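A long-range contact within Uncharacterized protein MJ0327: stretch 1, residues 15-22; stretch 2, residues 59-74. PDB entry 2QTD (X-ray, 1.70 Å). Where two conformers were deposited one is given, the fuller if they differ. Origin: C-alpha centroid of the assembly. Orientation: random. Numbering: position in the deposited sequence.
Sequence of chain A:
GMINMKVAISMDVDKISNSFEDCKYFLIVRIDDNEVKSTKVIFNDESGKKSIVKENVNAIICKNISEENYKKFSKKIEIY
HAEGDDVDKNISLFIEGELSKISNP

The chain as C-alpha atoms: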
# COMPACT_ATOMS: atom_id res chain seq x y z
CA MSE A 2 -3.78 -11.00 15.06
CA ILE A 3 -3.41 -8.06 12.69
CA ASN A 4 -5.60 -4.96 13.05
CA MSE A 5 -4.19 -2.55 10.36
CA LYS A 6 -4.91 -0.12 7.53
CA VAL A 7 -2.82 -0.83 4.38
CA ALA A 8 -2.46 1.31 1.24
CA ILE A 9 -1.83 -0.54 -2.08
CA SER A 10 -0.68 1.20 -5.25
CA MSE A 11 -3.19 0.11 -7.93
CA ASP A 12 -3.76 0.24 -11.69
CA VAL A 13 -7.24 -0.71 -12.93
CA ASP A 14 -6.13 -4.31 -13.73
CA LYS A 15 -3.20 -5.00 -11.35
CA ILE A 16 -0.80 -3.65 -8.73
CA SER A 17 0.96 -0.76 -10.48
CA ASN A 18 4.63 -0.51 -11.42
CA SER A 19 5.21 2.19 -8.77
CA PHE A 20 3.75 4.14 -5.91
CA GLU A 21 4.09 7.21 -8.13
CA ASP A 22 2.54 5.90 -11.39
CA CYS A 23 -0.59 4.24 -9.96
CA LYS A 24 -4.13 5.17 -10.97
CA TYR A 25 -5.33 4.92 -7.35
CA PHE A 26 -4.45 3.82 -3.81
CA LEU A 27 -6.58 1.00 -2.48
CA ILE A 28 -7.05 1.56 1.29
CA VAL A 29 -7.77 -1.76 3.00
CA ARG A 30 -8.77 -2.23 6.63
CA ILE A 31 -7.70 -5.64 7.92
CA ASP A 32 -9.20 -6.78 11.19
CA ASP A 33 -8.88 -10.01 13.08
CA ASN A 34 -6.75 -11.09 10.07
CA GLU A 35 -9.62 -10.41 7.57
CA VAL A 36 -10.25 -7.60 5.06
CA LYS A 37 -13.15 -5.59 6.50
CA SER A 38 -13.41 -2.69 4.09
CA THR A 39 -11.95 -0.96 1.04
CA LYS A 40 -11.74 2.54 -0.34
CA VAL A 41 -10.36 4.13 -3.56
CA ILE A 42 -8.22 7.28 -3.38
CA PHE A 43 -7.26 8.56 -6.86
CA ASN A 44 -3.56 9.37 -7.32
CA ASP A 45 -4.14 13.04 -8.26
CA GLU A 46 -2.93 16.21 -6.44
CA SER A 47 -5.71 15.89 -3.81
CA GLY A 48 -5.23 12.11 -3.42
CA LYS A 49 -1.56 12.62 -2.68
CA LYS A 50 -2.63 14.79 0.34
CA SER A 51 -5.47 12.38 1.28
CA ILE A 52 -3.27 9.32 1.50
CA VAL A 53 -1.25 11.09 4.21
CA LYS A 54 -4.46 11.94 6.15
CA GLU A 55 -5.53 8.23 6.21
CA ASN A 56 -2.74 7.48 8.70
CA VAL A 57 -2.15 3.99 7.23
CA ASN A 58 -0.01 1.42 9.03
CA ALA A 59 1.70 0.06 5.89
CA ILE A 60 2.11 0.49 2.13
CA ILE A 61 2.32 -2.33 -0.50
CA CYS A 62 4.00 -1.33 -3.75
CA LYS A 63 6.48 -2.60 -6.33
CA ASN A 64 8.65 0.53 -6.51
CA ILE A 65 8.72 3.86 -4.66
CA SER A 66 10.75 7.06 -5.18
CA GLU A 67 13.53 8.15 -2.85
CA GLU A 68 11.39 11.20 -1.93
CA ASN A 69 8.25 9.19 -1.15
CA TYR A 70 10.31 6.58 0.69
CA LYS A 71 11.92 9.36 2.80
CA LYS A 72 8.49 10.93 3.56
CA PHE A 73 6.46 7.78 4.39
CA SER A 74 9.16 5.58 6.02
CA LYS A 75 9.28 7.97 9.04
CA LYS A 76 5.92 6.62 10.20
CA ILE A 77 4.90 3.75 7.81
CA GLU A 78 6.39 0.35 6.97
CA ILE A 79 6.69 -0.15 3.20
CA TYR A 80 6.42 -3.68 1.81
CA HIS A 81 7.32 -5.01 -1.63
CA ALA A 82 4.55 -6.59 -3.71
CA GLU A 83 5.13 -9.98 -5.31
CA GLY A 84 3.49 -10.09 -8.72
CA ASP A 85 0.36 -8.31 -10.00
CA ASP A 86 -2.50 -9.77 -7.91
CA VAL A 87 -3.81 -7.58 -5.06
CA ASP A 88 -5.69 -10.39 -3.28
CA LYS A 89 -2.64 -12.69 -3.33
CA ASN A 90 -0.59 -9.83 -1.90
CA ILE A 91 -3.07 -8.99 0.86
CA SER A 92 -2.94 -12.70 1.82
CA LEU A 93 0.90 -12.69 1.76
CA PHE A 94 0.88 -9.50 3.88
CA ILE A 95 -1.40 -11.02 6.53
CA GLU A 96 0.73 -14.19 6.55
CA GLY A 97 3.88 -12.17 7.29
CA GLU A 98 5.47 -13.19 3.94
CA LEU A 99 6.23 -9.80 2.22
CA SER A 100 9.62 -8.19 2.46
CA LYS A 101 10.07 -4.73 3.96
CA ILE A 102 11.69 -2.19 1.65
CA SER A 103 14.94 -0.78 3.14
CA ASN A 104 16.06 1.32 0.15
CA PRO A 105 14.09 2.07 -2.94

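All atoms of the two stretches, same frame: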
# COMPACT_ATOMS: atom_id res chain seq x y z
N LYS A 15 -4.34 -4.39 -12.04
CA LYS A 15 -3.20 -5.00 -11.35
C LYS A 15 -2.55 -3.99 -10.42
O LYS A 15 -2.82 -2.79 -10.53
CB LYS A 15 -2.18 -5.50 -12.38
CG LYS A 15 -1.72 -4.44 -13.36
CD LYS A 15 -0.52 -4.91 -14.18
CE LYS A 15 0.10 -3.73 -14.98
NZ LYS A 15 1.54 -3.99 -15.30
N ILE A 16 -1.69 -4.48 -9.51
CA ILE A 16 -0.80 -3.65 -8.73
C ILE A 16 0.08 -2.91 -9.74
O ILE A 16 0.55 -3.52 -10.72
CB ILE A 16 0.05 -4.48 -7.72
CG1 ILE A 16 -0.87 -5.18 -6.68
CG2 ILE A 16 1.05 -3.56 -6.97
CD1 ILE A 16 -0.14 -6.13 -5.70
N SER A 17 0.26 -1.60 -9.54
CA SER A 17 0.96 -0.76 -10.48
C SER A 17 2.48 -0.98 -10.39
O SER A 17 2.98 -1.53 -9.41
CB SER A 17 0.70 0.72 -10.20
OG SER A 17 1.17 1.02 -8.89
N ASN A 18 3.17 -0.43 -11.38
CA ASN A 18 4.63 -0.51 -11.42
C ASN A 18 5.31 0.28 -10.31
O ASN A 18 6.40 -0.11 -9.86
CB ASN A 18 5.18 -0.03 -12.76
CG ASN A 18 4.85 -0.97 -13.93
OD1 ASN A 18 4.35 -2.08 -13.76
ND2 ASN A 18 5.14 -0.50 -15.14
N SER A 19 4.69 1.38 -9.88
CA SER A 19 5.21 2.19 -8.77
C SER A 19 4.13 2.88 -7.96
O SER A 19 2.95 2.99 -8.37
CB SER A 19 6.22 3.22 -9.32
OG SER A 19 5.60 4.33 -9.88
N PHE A 20 4.55 3.32 -6.78
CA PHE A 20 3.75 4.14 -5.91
C PHE A 20 3.37 5.41 -6.65
O PHE A 20 2.24 5.91 -6.47
CB PHE A 20 4.55 4.44 -4.62
CG PHE A 20 3.80 5.19 -3.58
CD1 PHE A 20 2.97 4.52 -2.71
CD2 PHE A 20 3.94 6.56 -3.45
CE1 PHE A 20 2.30 5.20 -1.69
CE2 PHE A 20 3.26 7.24 -2.47
CZ PHE A 20 2.43 6.57 -1.60
N GLU A 21 4.28 5.92 -7.47
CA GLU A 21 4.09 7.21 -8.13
C GLU A 21 3.17 7.12 -9.36
O GLU A 21 2.41 8.04 -9.60
CB GLU A 21 5.44 7.84 -8.50
CG GLU A 21 6.28 8.22 -7.27
CD GLU A 21 6.93 7.03 -6.57
OE1 GLU A 21 7.17 6.00 -7.21
OE2 GLU A 21 7.17 7.12 -5.36
N ASP A 22 3.24 6.01 -10.11
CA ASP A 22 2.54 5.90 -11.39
C ASP A 22 1.12 5.35 -11.29
O ASP A 22 0.40 5.32 -12.30
CB ASP A 22 3.42 5.12 -12.40
CG ASP A 22 3.09 3.63 -12.52
OD1 ASP A 22 2.91 2.94 -11.54
OD2 ASP A 22 3.07 3.13 -13.66
N ALA A 59 0.79 0.74 6.81
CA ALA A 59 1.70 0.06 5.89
C ALA A 59 1.32 0.43 4.48
O ALA A 59 0.13 0.79 4.23
CB ALA A 59 1.59 -1.45 6.09
N ILE A 60 2.30 0.36 3.56
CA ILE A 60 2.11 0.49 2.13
C ILE A 60 2.58 -0.80 1.45
O ILE A 60 3.60 -1.34 1.89
CB ILE A 60 2.88 1.73 1.56
CG1 ILE A 60 2.23 3.04 1.98
CG2 ILE A 60 2.98 1.69 0.02
CD1 ILE A 60 3.13 4.32 1.85
N ILE A 61 1.89 -1.25 0.41
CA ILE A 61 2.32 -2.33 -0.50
C ILE A 61 2.47 -1.69 -1.86
O ILE A 61 1.54 -1.08 -2.36
CB ILE A 61 1.41 -3.53 -0.52
CG1 ILE A 61 1.28 -4.14 0.86
CG2 ILE A 61 1.87 -4.58 -1.52
CD1 ILE A 61 0.19 -5.25 0.90
N CYS A 62 3.68 -1.80 -2.41
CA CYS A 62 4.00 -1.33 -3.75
C CYS A 62 5.17 -2.13 -4.34
O CYS A 62 5.79 -2.90 -3.67
CB CYS A 62 4.33 0.17 -3.73
SG CYS A 62 5.86 0.58 -2.78
N LYS A 63 5.39 -1.95 -5.63
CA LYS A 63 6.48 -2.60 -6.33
C LYS A 63 7.71 -1.75 -6.32
O LYS A 63 8.81 -2.30 -6.28
CB LYS A 63 6.09 -2.95 -7.75
CG LYS A 63 5.03 -4.01 -7.89
CD LYS A 63 4.90 -4.40 -9.34
CE LYS A 63 3.80 -5.39 -9.64
NZ LYS A 63 3.84 -5.79 -11.08
N ASN A 64 7.55 -0.45 -6.49
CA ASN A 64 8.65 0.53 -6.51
C ASN A 64 8.15 1.79 -5.88
O ASN A 64 6.95 2.03 -5.89
CB ASN A 64 9.05 0.91 -7.92
CG ASN A 64 9.83 -0.15 -8.62
OD1 ASN A 64 10.98 -0.44 -8.26
ND2 ASN A 64 9.23 -0.74 -9.65
N ILE A 65 9.06 2.60 -5.37
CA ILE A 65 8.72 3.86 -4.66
C ILE A 65 9.94 4.77 -4.86
O ILE A 65 11.07 4.27 -4.99
CB ILE A 65 8.33 3.64 -3.17
CG1 ILE A 65 7.77 4.92 -2.49
CG2 ILE A 65 9.50 2.97 -2.37
CD1 ILE A 65 7.09 4.59 -1.20
N SER A 66 9.70 6.07 -4.94
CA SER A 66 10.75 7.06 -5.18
C SER A 66 11.52 7.30 -3.88
O SER A 66 11.00 7.09 -2.78
CB SER A 66 10.17 8.39 -5.69
OG SER A 66 9.47 9.10 -4.69
N GLU A 67 12.74 7.78 -4.02
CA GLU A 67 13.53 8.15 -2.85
C GLU A 67 12.80 9.18 -1.99
O GLU A 67 12.75 9.01 -0.78
CB GLU A 67 14.90 8.66 -3.27
CG GLU A 67 15.80 7.58 -3.85
CD GLU A 67 17.11 8.14 -4.33
OE1 GLU A 67 17.77 8.88 -3.56
OE2 GLU A 67 17.50 7.86 -5.49
N GLU A 68 12.19 10.18 -2.63
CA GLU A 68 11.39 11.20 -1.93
C GLU A 68 10.20 10.64 -1.17
O GLU A 68 10.03 10.94 0.03
CB GLU A 68 10.92 12.32 -2.88
N ASN A 69 9.40 9.80 -1.82
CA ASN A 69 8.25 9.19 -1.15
C ASN A 69 8.70 8.21 -0.08
O ASN A 69 8.11 8.15 0.99
CB ASN A 69 7.27 8.55 -2.15
CG ASN A 69 6.40 9.60 -2.88
OD1 ASN A 69 5.98 10.58 -2.29
ND2 ASN A 69 6.14 9.37 -4.16
N TYR A 70 9.75 7.44 -0.35
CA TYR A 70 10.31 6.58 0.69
C TYR A 70 10.75 7.39 1.92
O TYR A 70 10.40 7.03 3.04
CB TYR A 70 11.49 5.74 0.17
CG TYR A 70 11.91 4.71 1.19
CD1 TYR A 70 11.23 3.51 1.33
CD2 TYR A 70 13.00 4.95 2.04
CE1 TYR A 70 11.61 2.57 2.28
CE2 TYR A 70 13.39 4.02 3.00
CZ TYR A 70 12.68 2.84 3.11
OH TYR A 70 13.07 1.92 4.04
N LYS A 71 11.50 8.46 1.70
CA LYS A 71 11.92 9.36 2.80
C LYS A 71 10.72 9.86 3.62
O LYS A 71 10.71 9.72 4.86
CB LYS A 71 12.75 10.53 2.26
CG LYS A 71 13.43 11.35 3.34
N LYS A 72 9.71 10.38 2.93
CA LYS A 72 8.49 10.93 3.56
C LYS A 72 7.70 9.88 4.37
O LYS A 72 7.46 10.05 5.56
CB LYS A 72 7.61 11.56 2.46
CG LYS A 72 6.17 11.91 2.85
CD LYS A 72 5.52 12.85 1.83
CE LYS A 72 4.01 12.91 2.06
NZ LYS A 72 3.35 14.10 1.45
N PHE A 73 7.32 8.78 3.74
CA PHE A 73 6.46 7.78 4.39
C PHE A 73 7.18 6.86 5.37
O PHE A 73 6.57 6.45 6.35
CB PHE A 73 5.68 6.97 3.32
CG PHE A 73 4.62 7.77 2.58
CD1 PHE A 73 3.34 7.91 3.09
CD2 PHE A 73 4.90 8.38 1.35
CE1 PHE A 73 2.37 8.63 2.42
CE2 PHE A 73 3.94 9.10 0.68
CZ PHE A 73 2.67 9.24 1.21
N SER A 74 8.47 6.53 5.14
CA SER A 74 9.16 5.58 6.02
C SER A 74 9.40 6.07 7.46
O SER A 74 9.68 5.25 8.34
CB SER A 74 10.48 5.04 5.40
OG SER A 74 11.45 6.06 5.26
O HOH W 1 2.45 -3.75 -12.49
O HOH W 2 3.77 -0.15 -7.22

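The apolar centre of the contact is Phe20, which has more of its surface covered by the other stretch than any other residue here. Its CA-to-CB bond points toward stretch 2, and with chi1 in the t well (-176°) and chi2 at 84° the ring enters a pocket lined by strand 59-62, the loop after it and the following helix. From the strand, Ile60 CD1 lies 3.7 Å from Phe20 CE1, and Cys62 CB is 4.4 Å from Phe20 CB. Ile65 brings CG1 to 3.9 Å from Phe20 CB and sets CD1 over one ring face. From the helix, Phe73 completes the pocket: Phe20 CE2 and Phe73 CE2 approach to 3.7 Å, the ring centroids are 5.2 Å apart and the planes meet at 66°, an offset edge-to-face pair with the edge of Phe20 toward the face of Phe73. A flat aromatic ring suits this site because branched aliphatic chains can pack on it while a second ring meets its edge.

At the edge of the Phe20 ring, Asn69 ND2 lies 3.6 Å from Phe20 CD2, marking the passage to polar contacts. The same amide donates to Glu21, with Asn69 ND2 to Glu21 OE2 at 2.8 Å and a nearly linear angle of 178°. Glu21 starts sideways, but chi1 m and chi2 p bring its carboxylate to the start of the helix, where OE2 also accepts from Ser66 N at 2.8 Å (156°) and from Ser66 OG at 3.1 Å. Ser66 is the N-cap: its OG accepts from Asn69 N at 3.0 Å, so one hydroxyl both caps the helix and donates to Glu21. A carboxylate fits a place where several donors converge.

The backbones meet alongside. Phe20 N donates to Asn64 O at 2.9 Å (161°), fixing the main chain from which the buried ring projects, and Ser19 CA makes a CA-H...O contact with the same Asn64 O at 3.4 Å. Asn64 ND2 donates in turn to Asn18 O at 2.9 Å (163°), so Asn64 serves stretch 1 through both backbone and side chain.

Farther out, the extended Lys63 chain runs along residues 16-18, its CD 3.5 Å from Ser17 O and its CG 4.1 Å from Ile16 CG2. Its methylenes thus cover the loop while its amine reaches water 1, which accepts from Lys63 NZ at 2.8 Å and donates to Ile16 O at 2.6 Å. Water 2 makes a second bridge, accepting from Lys63 N at 2.9 Å and donating to Ser17 O at 2.7 Å.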